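Local coordinates for protein TetR/AcrR family transcriptional regulator (Bradyrhizobium diazoefficiens, PDB 6G8G) that probably represses transcription as a dimeric TetR-family regulator and responds to flavonoids, binding the isoflavone genistein in its C-terminal domain, at residues Y104-T107 against F108-K112; A131-F134 against Y135-P139; F171-L174 against V175-E178; D189-E192 against E193-E196. All blocks are in the same frame, centred on the assembly; numbering follows the deposited sequence.

Contact 1 of 4, residues Y104-T107 against F108-K112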
loop_
_atom_site.group_PDB
_atom_site.type_symbol
_atom_site.label_atom_id
_atom_site.label_comp_id
_atom_site.label_asym_id
_atom_site.label_seq_id
_atom_site.Cartn_x
_atom_site.Cartn_y
_atom_site.Cartn_z
ATOM N N TYR A 104 13.879 7.090 1.409
ATOM C CA TYR A 104 12.432 6.809 1.364
ATOM C C TYR A 104 12.123 5.338 1.570
ATOM O O TYR A 104 11.274 4.981 2.370
ATOM C CB TYR A 104 11.906 7.230 0.011
ATOM C CG TYR A 104 10.459 7.028 -0.207
ATOM C CD1 TYR A 104 9.532 7.605 0.635
ATOM C CD2 TYR A 104 10.011 6.298 -1.261
ATOM C CE1 TYR A 104 8.177 7.445 0.427
ATOM C CE2 TYR A 104 8.654 6.110 -1.487
ATOM C CZ TYR A 104 7.739 6.699 -0.653
ATOM O OH TYR A 104 6.399 6.473 -0.849
ATOM N N LEU A 105 12.849 4.471 0.891
ATOM C CA LEU A 105 12.620 3.063 1.065
ATOM C C LEU A 105 13.049 2.568 2.421
ATOM O O LEU A 105 12.488 1.592 2.896
ATOM C CB LEU A 105 13.333 2.248 -0.010
ATOM C CG LEU A 105 12.808 2.508 -1.409
ATOM C CD1 LEU A 105 13.509 1.592 -2.381
ATOM C CD2 LEU A 105 11.307 2.312 -1.531
ATOM N N HIS A 106 14.053 3.185 3.031
ATOM C CA HIS A 106 14.470 2.765 4.357
ATOM C C HIS A 106 13.259 2.692 5.296
ATOM O O HIS A 106 13.080 1.740 6.079
ATOM C CB HIS A 106 15.486 3.815 4.876
ATOM C CG HIS A 106 15.945 3.611 6.286
ATOM N ND1 HIS A 106 16.879 2.664 6.654
ATOM C CD2 HIS A 106 15.598 4.266 7.423
ATOM C CE1 HIS A 106 17.070 2.733 7.966
ATOM N NE2 HIS A 106 16.303 3.695 8.453
ATOM N N THR A 107 12.421 3.709 5.213
ATOM C CA THR A 107 11.228 3.742 6.034
ATOM C C THR A 107 10.383 2.514 5.897
ATOM O O THR A 107 9.820 2.020 6.849
ATOM C CB THR A 107 10.322 4.888 5.551
ATOM O OG1 THR A 107 10.903 6.117 5.961
ATOM C CG2 THR A 107 8.888 4.767 6.086
ATOM N N PHE A 108 10.183 2.092 4.683
ATOM C CA PHE A 108 9.325 0.934 4.463
ATOM C C PHE A 108 9.953 -0.333 4.942
ATOM O O PHE A 108 9.305 -1.145 5.579
ATOM C CB PHE A 108 9.033 0.765 2.988
ATOM C CG PHE A 108 8.011 1.679 2.507
ATOM C CD1 PHE A 108 6.709 1.403 2.744
ATOM C CD2 PHE A 108 8.345 2.825 1.821
ATOM C CE1 PHE A 108 5.713 2.253 2.280
ATOM C CE2 PHE A 108 7.370 3.702 1.368
ATOM C CZ PHE A 108 6.037 3.407 1.591
ATOM N N ILE A 109 11.219 -0.492 4.617
ATOM C CA ILE A 109 11.942 -1.720 4.922
ATOM C C ILE A 109 12.026 -1.943 6.433
ATOM O O ILE A 109 11.823 -3.039 6.890
ATOM C CB ILE A 109 13.339 -1.661 4.326
ATOM C CG1 ILE A 109 13.217 -1.752 2.810
ATOM C CG2 ILE A 109 14.222 -2.756 4.880
ATOM C CD1 ILE A 109 14.373 -1.108 2.090
ATOM N N HIS A 110 12.238 -0.883 7.202
ATOM C CA HIS A 110 12.320 -1.005 8.656
ATOM C C HIS A 110 10.989 -0.730 9.309
ATOM O O HIS A 110 10.910 -0.423 10.484
ATOM C CB HIS A 110 13.452 -0.093 9.195
ATOM C CG HIS A 110 14.796 -0.565 8.780
ATOM N ND1 HIS A 110 15.366 -0.181 7.590
ATOM C CD2 HIS A 110 15.618 -1.494 9.315
ATOM C CE1 HIS A 110 16.505 -0.824 7.417
ATOM N NE2 HIS A 110 16.679 -1.630 8.449
ATOM N N ARG A 111 9.943 -0.747 8.524
ATOM C CA ARG A 111 8.588 -0.697 9.032
ATOM C C ARG A 111 8.396 0.384 10.063
ATOM O O ARG A 111 7.831 0.147 11.122
ATOM C CB ARG A 111 8.207 -2.048 9.601
ATOM C CG ARG A 111 8.429 -3.201 8.656
ATOM C CD ARG A 111 7.755 -4.396 9.241
ATOM N NE ARG A 111 8.117 -5.580 8.485
ATOM C CZ ARG A 111 7.377 -6.681 8.435
ATOM N NH1 ARG A 111 7.792 -7.711 7.695
ATOM N NH2 ARG A 111 6.222 -6.753 9.110
ATOM N N LYS A 112 8.832 1.590 9.735
ATOM C CA LYS A 112 8.727 2.703 10.659
ATOM C C LYS A 112 7.334 3.384 10.663
ATOM O O LYS A 112 7.095 4.198 11.515
ATOM C CB LYS A 112 9.840 3.728 10.358
ATOM C CG LYS A 112 11.275 3.169 10.388
ATOM C CD LYS A 112 12.304 4.271 10.654
ATOM C CE LYS A 112 13.746 3.965 10.191
ATOM N NZ LYS A 112 14.542 2.933 10.936
#
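Tyr-104 and Phe-108, one helical turn apart, form a T-shaped aromatic pair in which the edge of Phe-108 meets the face of Tyr-104. The planes stand at 85° and the centroids are 5.4 Å apart; CE2 of Phe-108 comes in over the phenol end of the ring, 3.6 Å from CZ of Tyr-104. The two side chains leave the helix differently, Tyr-104 with CG anti to its backbone N (chi1 -180°) and Phe-108 with CG anti to the carbonyl carbon (chi1 -79°), which brings edge to face. A looser apolar contact joins CB of Leu-105 to CD1 of Ile-109 at 4.1 Å.

The polar contacts belong to the helix end. His-106 O accepts from His-110 N at 3.0 Å and, weakly, from ND1 of the same histidine at 3.3 Å, an atom that reaches the oxygen near the plane of its own ring. The two imidazoles lie obliquely to each other. A Schellman motif closes the helix: Lys-112 N bonds to Thr-107 O at 3.1 Å and Arg-111 N to Phe-108 O at 3.0 Å, with Arg-111 at positive phi as the C' residue.

Around this turn, Tyr-104 OH bonds to Arg-176 of helix 164-176, Phe-108 touches genistein and Pro-180 of helix 179-185, and Ile-109 packs on Ile-195 of helix 192-210.

Contact 2 of 4, residues A131-F134 against Y135-P139. With NHE (2-[N-cyclohexylamino]ethane sulfonic acid), chain F.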
loop_
_atom_site.group_PDB
_atom_site.type_symbol
_atom_site.label_atom_id
_atom_site.label_comp_id
_atom_site.label_asym_id
_atom_site.label_seq_id
_atom_site.Cartn_x
_atom_site.Cartn_y
_atom_site.Cartn_z
ATOM N N ALA A 131 -7.011 10.547 10.530
ATOM C CA ALA A 131 -6.460 9.772 9.432
ATOM C C ALA A 131 -5.893 10.739 8.393
ATOM O O ALA A 131 -4.817 10.544 7.852
ATOM C CB ALA A 131 -7.542 8.901 8.855
ATOM N N ARG A 132 -6.599 11.823 8.133
ATOM C CA ARG A 132 -6.084 12.790 7.161
ATOM C C ARG A 132 -4.911 13.558 7.696
ATOM O O ARG A 132 -3.989 13.906 6.971
ATOM C CB ARG A 132 -7.155 13.761 6.731
ATOM C CG ARG A 132 -6.706 14.642 5.588
ATOM C CD ARG A 132 -7.885 15.077 4.748
ATOM N NE ARG A 132 -8.353 14.081 3.784
ATOM C CZ ARG A 132 -7.671 13.703 2.703
ATOM N NH1 ARG A 132 -6.453 14.200 2.442
ATOM N NH2 ARG A 132 -8.199 12.800 1.886
ATOM N N LEU A 133 -4.933 13.822 8.984
ATOM C CA LEU A 133 -3.809 14.498 9.602
ATOM C C LEU A 133 -2.521 13.675 9.403
ATOM O O LEU A 133 -1.464 14.222 9.129
ATOM C CB LEU A 133 -4.067 14.719 11.096
ATOM C CG LEU A 133 -2.887 15.370 11.823
ATOM C CD1 LEU A 133 -2.593 16.743 11.272
ATOM C CD2 LEU A 133 -3.137 15.437 13.309
ATOM N N PHE A 134 -2.627 12.370 9.587
ATOM C CA PHE A 134 -1.493 11.512 9.379
ATOM C C PHE A 134 -1.046 11.559 7.922
ATOM O O PHE A 134 0.134 11.776 7.623
ATOM C CB PHE A 134 -1.804 10.067 9.780
ATOM C CG PHE A 134 -0.776 9.103 9.279
ATOM C CD1 PHE A 134 0.446 8.980 9.926
ATOM C CD2 PHE A 134 -0.989 8.399 8.127
ATOM C CE1 PHE A 134 1.406 8.127 9.460
ATOM C CE2 PHE A 134 -0.032 7.526 7.664
ATOM C CZ PHE A 134 1.161 7.394 8.329
ATOM N N TYR A 135 -1.993 11.377 7.011
ATOM C CA TYR A 135 -1.672 11.416 5.593
ATOM C C TYR A 135 -0.943 12.701 5.191
ATOM O O TYR A 135 0.076 12.632 4.514
ATOM C CB TYR A 135 -2.914 11.236 4.731
ATOM C CG TYR A 135 -2.584 11.305 3.262
ATOM C CD1 TYR A 135 -1.951 10.252 2.618
ATOM C CD2 TYR A 135 -2.841 12.454 2.543
ATOM C CE1 TYR A 135 -1.613 10.335 1.285
ATOM C CE2 TYR A 135 -2.501 12.571 1.214
ATOM C CZ TYR A 135 -1.889 11.511 0.585
ATOM O OH TYR A 135 -1.565 11.693 -0.746
ATOM N N GLU A 136 -1.444 13.853 5.625
ATOM C CA GLU A 136 -0.881 15.151 5.209
ATOM C C GLU A 136 0.428 15.481 5.883
ATOM O O GLU A 136 1.249 16.208 5.328
ATOM C CB GLU A 136 -1.877 16.295 5.418
ATOM C CG GLU A 136 -3.160 16.096 4.608
ATOM C CD GLU A 136 -4.012 17.346 4.414
ATOM O OE1 GLU A 136 -3.907 18.272 5.259
ATOM O OE2 GLU A 136 -4.787 17.374 3.412
ATOM N N SER A 137 0.654 14.912 7.052
ATOM C CA SER A 137 1.892 15.163 7.803
ATOM C C SER A 137 3.027 14.249 7.393
ATOM O O SER A 137 4.175 14.563 7.623
ATOM C CB SER A 137 1.620 14.950 9.289
ATOM O OG SER A 137 0.566 15.785 9.712
ATOM N N GLY A 138 2.693 13.078 6.862
ATOM C CA GLY A 138 3.706 12.076 6.481
ATOM C C GLY A 138 3.847 11.912 4.965
ATOM O O GLY A 138 4.543 12.662 4.305
ATOM N N PRO A 139 3.130 10.963 4.396
ATOM C CA PRO A 139 3.156 10.691 2.979
ATOM C C PRO A 139 3.043 11.931 2.102
ATOM O O PRO A 139 3.848 12.115 1.187
ATOM C CB PRO A 139 1.929 9.812 2.790
ATOM C CG PRO A 139 1.798 9.085 4.059
ATOM C CD PRO A 139 2.257 10.030 5.129
HETATM C "C3'" NHE F . -0.081 14.701 -5.410
HETATM C "C2'" NHE F . -0.735 14.040 -4.190
HETATM C "C1'" NHE F . -2.201 13.658 -4.384
HETATM C "C6'" NHE F . -2.426 12.999 -5.751
HETATM N N NHE F . -2.589 12.740 -3.319
HETATM C C1 NHE F . -3.962 12.304 -3.111
HETATM C C2 NHE F . -4.692 13.256 -2.155
HETATM S S NHE F . -6.270 12.807 -1.790
HETATM O O1 NHE F . -6.725 13.513 -0.389
HETATM O O2 NHE F . -7.183 13.261 -2.809
HETATM O O3 NHE F . -6.356 11.386 -1.603
HETATM C "C5'" NHE F . -1.825 13.771 -6.931
HETATM C "C4'" NHE F . -0.333 13.998 -6.742
#
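Leu-133 O is gripped twice by Ser-137, whose hydroxyl OG donates at 2.6 Å while its backbone N comes in at 3.0 Å. The two donors approach from opposite faces of the carbonyl plane; OG gets there by standing anti to the carbonyl carbon of Ser-137 (chi1 -57°), folded back over the preceding turn. The next carbonyl, Phe-134 O, receives Gly-138 N at 3.0 Å, and the face of the Phe-134 ring lies against Pro-139, CE2 to CD 4.2 Å.

On another side of the helix, Arg-132 and Glu-136 form a long salt bridge, NH1 to OE2 3.7 Å, with guanidinium and carboxylate planes 73° apart. The guanidinium edge also holds 2-[N-cyclohexylamino]ethane sulfonic acid, probably from the crystallisation liquor, NH2 of Arg-132 lying 2.8 Å from its O1. The amine N of that molecule donates to Tyr-135 OH at 3.0 Å, and the same hydroxyl bonds to Glu-178 of the second subunit. A phenylalanine in place of Tyr-135 would probably leave that glutamate and the ligand amine without their shared hydroxyl partner.

The arrangement is a helix C-terminus running directly into a new helix, with Gly-138 as N-cap and Pro-139 in the first turn, at the subunit interface of this TetR-type C-terminal domain.

Contact 3 of 4, residues F171-L174 against V175-E178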
loop_
_atom_site.group_PDB
_atom_site.type_symbol
_atom_site.label_atom_id
_atom_site.label_comp_id
_atom_site.label_asym_id
_atom_site.label_seq_id
_atom_site.Cartn_x
_atom_site.Cartn_y
_atom_site.Cartn_z
ATOM N N PHE A 171 7.247 9.473 -9.268
ATOM C CA PHE A 171 8.576 8.974 -8.901
ATOM C C PHE A 171 8.509 8.005 -7.732
ATOM O O PHE A 171 9.093 6.938 -7.764
ATOM C CB PHE A 171 9.511 10.131 -8.552
ATOM C CG PHE A 171 10.853 9.692 -8.105
ATOM C CD1 PHE A 171 11.812 9.347 -9.030
ATOM C CD2 PHE A 171 11.168 9.637 -6.777
ATOM C CE1 PHE A 171 13.065 8.945 -8.623
ATOM C CE2 PHE A 171 12.430 9.243 -6.359
ATOM C CZ PHE A 171 13.376 8.894 -7.280
ATOM N N LEU A 172 7.758 8.381 -6.715
ATOM C CA LEU A 172 7.654 7.577 -5.526
ATOM C C LEU A 172 6.857 6.304 -5.771
ATOM O O LEU A 172 7.269 5.231 -5.345
ATOM C CB LEU A 172 7.059 8.390 -4.393
ATOM C CG LEU A 172 7.906 9.603 -3.968
ATOM C CD1 LEU A 172 7.098 10.572 -3.123
ATOM C CD2 LEU A 172 9.138 9.155 -3.199
ATOM N N SER A 173 5.768 6.382 -6.512
ATOM C CA SER A 173 5.078 5.155 -6.912
ATOM C C SER A 173 5.991 4.195 -7.688
ATOM O O SER A 173 5.937 3.011 -7.456
ATOM C CB SER A 173 3.865 5.472 -7.743
ATOM O OG SER A 173 3.020 6.308 -6.977
ATOM N N LEU A 174 6.855 4.707 -8.554
ATOM C CA LEU A 174 7.739 3.834 -9.298
ATOM C C LEU A 174 8.740 3.117 -8.414
ATOM O O LEU A 174 8.938 1.927 -8.528
ATOM C CB LEU A 174 8.499 4.602 -10.349
ATOM C CG LEU A 174 7.584 5.037 -11.475
ATOM C CD1 LEU A 174 8.260 6.088 -12.323
ATOM C CD2 LEU A 174 7.188 3.831 -12.322
ATOM N N VAL A 175 9.355 3.857 -7.525
ATOM C CA VAL A 175 10.451 3.378 -6.714
ATOM C C VAL A 175 9.917 2.439 -5.657
ATOM O O VAL A 175 10.536 1.444 -5.296
ATOM C CB VAL A 175 11.142 4.602 -6.103
ATOM C CG1 VAL A 175 11.559 4.366 -4.673
ATOM C CG2 VAL A 175 12.335 4.971 -6.944
ATOM N N ARG A 176 8.762 2.800 -5.134
ATOM C CA ARG A 176 8.099 2.025 -4.092
ATOM C C ARG A 176 7.566 0.749 -4.698
ATOM O O ARG A 176 7.657 -0.301 -4.122
ATOM C CB ARG A 176 6.939 2.884 -3.563
ATOM C CG ARG A 176 6.139 2.307 -2.443
ATOM C CD ARG A 176 5.218 3.360 -1.884
ATOM N NE ARG A 176 4.121 3.652 -2.786
ATOM C CZ ARG A 176 3.809 4.851 -3.257
ATOM N NH1 ARG A 176 4.515 5.914 -2.936
ATOM N NH2 ARG A 176 2.773 4.989 -4.052
ATOM N N GLY A 177 6.982 0.883 -5.877
ATOM C CA GLY A 177 6.345 -0.195 -6.588
ATOM C C GLY A 177 5.490 -1.068 -5.718
ATOM O O GLY A 177 4.483 -0.652 -5.170
ATOM N N GLU A 178 5.986 -2.270 -5.558
ATOM C CA GLU A 178 5.269 -3.379 -5.025
ATOM C C GLU A 178 5.763 -3.704 -3.612
ATOM O O GLU A 178 5.265 -4.629 -2.983
ATOM C CB GLU A 178 5.666 -4.550 -5.889
ATOM C CG GLU A 178 4.568 -5.396 -6.427
ATOM C CD GLU A 178 5.152 -6.684 -7.013
ATOM O OE1 GLU A 178 6.414 -6.838 -7.103
ATOM O OE2 GLU A 178 4.314 -7.543 -7.371
#
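Arg-176 starts out extended, its CG anti to the backbone N (chi1 -178°), and then bends at chi3 (72°), which folds the guanidinium back over the preceding turn of its own helix. One face of the group consequently lies on the backbone of Leu-172 and Ser-173, with CA of Ser-173 3.6 Å above its plane, toward the rim. NH1 rests 3.8 Å from CB of Leu-172, and NH2 comes to 3.2 Å from OG of Ser-173, a hydroxyl that is hydrogen-bonded to Asn-169 O one turn earlier. Phe-171 also sets off anti to its own N (chi1 177°), and the ring thereby presents a face to the methyl CG2 of Val-175, which sits over the rim 4.1 Å from CZ.

Backbone bonds carry the helix to its end: Val-175 N to Phe-171 O at 3.1 Å, Arg-176 N to Leu-172 O at 2.9 Å, and Gly-177 N to Ser-173 O at 2.8 Å. Gly-177 then leaves helical geometry with positive phi.

The turn is buried. Phe-171 packs on helices 93-109, 139-155 and 192-210, meeting Phe-206 of the last edge-to-face. NH1 of Arg-176 bonds to Tyr-104 OH of helix 93-109, and its side chain approaches genistein. Leu-174 packs on Leu-174 of the second subunit, placing the end of helix 164-176 at the dimer interface.

Contact 4 of 4, residues D189-E192 against E193-E196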
loop_
_atom_site.group_PDB
_atom_site.type_symbol
_atom_site.label_atom_id
_atom_site.label_comp_id
_atom_site.label_asym_id
_atom_site.label_seq_id
_atom_site.Cartn_x
_atom_site.Cartn_y
_atom_site.Cartn_z
ATOM N N ASP A 189 12.918 -9.670 1.820
ATOM C CA ASP A 189 14.132 -9.486 2.605
ATOM C C ASP A 189 15.084 -8.788 1.629
ATOM O O ASP A 189 15.509 -9.357 0.614
ATOM C CB ASP A 189 14.699 -10.828 3.094
ATOM C CG ASP A 189 15.289 -10.763 4.507
ATOM O OD1 ASP A 189 14.863 -9.891 5.298
ATOM O OD2 ASP A 189 16.162 -11.613 4.822
ATOM N N LEU A 190 15.374 -7.529 1.897
ATOM C CA LEU A 190 16.063 -6.721 0.910
ATOM C C LEU A 190 17.468 -6.375 1.347
ATOM O O LEU A 190 17.689 -5.557 2.236
ATOM C CB LEU A 190 15.249 -5.484 0.608
ATOM C CG LEU A 190 14.091 -5.767 -0.348
ATOM C CD1 LEU A 190 13.242 -4.524 -0.428
ATOM C CD2 LEU A 190 14.543 -6.179 -1.744
ATOM N N THR A 191 18.415 -7.049 0.710
ATOM C CA THR A 191 19.802 -6.679 0.792
ATOM C C THR A 191 19.987 -5.270 0.202
ATOM O O THR A 191 19.169 -4.800 -0.610
ATOM C CB THR A 191 20.678 -7.662 0.001
ATOM O OG1 THR A 191 20.199 -7.778 -1.350
ATOM C CG2 THR A 191 20.709 -9.050 0.655
ATOM N N GLU A 192 21.045 -4.594 0.634
ATOM C CA GLU A 192 21.430 -3.302 0.067
ATOM C C GLU A 192 21.447 -3.332 -1.447
ATOM O O GLU A 192 21.027 -2.376 -2.091
ATOM C CB GLU A 192 22.829 -2.924 0.572
ATOM C CG GLU A 192 23.161 -1.467 0.894
ATOM C CD GLU A 192 24.274 -1.440 1.933
ATOM O OE1 GLU A 192 23.986 -1.018 3.078
ATOM O OE2 GLU A 192 25.411 -1.913 1.637
ATOM N N GLU A 193 21.932 -4.424 -2.010
ATOM C CA GLU A 193 22.070 -4.538 -3.450
ATOM C C GLU A 193 20.714 -4.556 -4.120
ATOM O O GLU A 193 20.547 -4.008 -5.204
ATOM C CB GLU A 193 22.763 -5.839 -3.876
ATOM C CG GLU A 193 23.311 -5.709 -5.258
ATOM C CD GLU A 193 23.533 -7.053 -5.954
ATOM O OE1 GLU A 193 23.118 -8.110 -5.420
ATOM O OE2 GLU A 193 24.127 -7.050 -7.047
ATOM N N ALA A 194 19.797 -5.319 -3.539
ATOM C CA ALA A 194 18.459 -5.473 -4.087
ATOM C C ALA A 194 17.744 -4.127 -4.060
ATOM O O ALA A 194 16.948 -3.821 -4.951
ATOM C CB ALA A 194 17.693 -6.503 -3.293
ATOM N N ILE A 195 18.025 -3.332 -3.026
ATOM C CA ILE A 195 17.455 -2.004 -2.922
ATOM C C ILE A 195 17.976 -1.091 -3.991
ATOM O O ILE A 195 17.188 -0.335 -4.584
ATOM C CB ILE A 195 17.714 -1.382 -1.561
ATOM C CG1 ILE A 195 16.899 -2.120 -0.505
ATOM C CG2 ILE A 195 17.286 0.086 -1.542
ATOM C CD1 ILE A 195 17.386 -1.903 0.907
ATOM N N GLU A 196 19.278 -1.139 -4.245
ATOM C CA GLU A 196 19.841 -0.301 -5.312
ATOM C C GLU A 196 19.175 -0.636 -6.632
ATOM O O GLU A 196 18.929 0.246 -7.427
ATOM C CB GLU A 196 21.348 -0.473 -5.473
ATOM C CG GLU A 196 22.218 0.133 -4.373
ATOM C CD GLU A 196 21.813 1.561 -3.979
ATOM O OE1 GLU A 196 21.917 2.523 -4.801
ATOM O OE2 GLU A 196 21.391 1.714 -2.810
#
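The start of helix 192-210 carries an N-cap at Thr-191, where the incoming loop turns into the helix. Its OG1 accepts a weak capping bond from Ala-194 N, 3.3 Å long. The hydroxyl takes the crowded position between the backbone N and the carbonyl carbon (chi1 54°), and from there it faces the first turn. The carbonyl of the same residue takes up the first helical bond, Ile-195 N to Thr-191 O at 3.0 Å, and Glu-196 N follows on Glu-192 O at 3.0 Å.

Beside the cap, Leu-190 lays an apolar patch along the opening turn. Its CB touches CG1 of Ile-195 at 3.9 Å. Ile-195 also packs on Ile-109 of helix 93-109; with alanine in its place, CB of Leu-190 and the side chain of Ile-109 would probably lose the CG1-CD1 arm they pack against, and a gap would be likely to open there.

OE2 of Glu-196 forms a salt bridge with Arg-102, so this residue, too, joins the helix start to helix 93-109. On the cap side of the leucine, CD2 of Leu-190 comes to 3.5 Å from CB of Ala-194.

All four contacts are local and follow one another in series, so none nests in or crosses another, and each closes just one turn of chain. Contact 1 ends helix 93-109, contact 2 passes from helix 128-137 into helix 139-155, contact 3 ends helix 164-176, and contact 4 starts helix 192-210. Contact 1 touches two of the others: contact 3, with centres about 13 Å apart, and contact 4, at about 12 Å. Contact 2 touches none of the others within its chain, but it meets the second subunit, as contact 3 does. Thus 104-112 joins 171-178 beside the genistein pocket and packs on 189-196 farther out, while 131-139 and 171-178 serve the dimer interface.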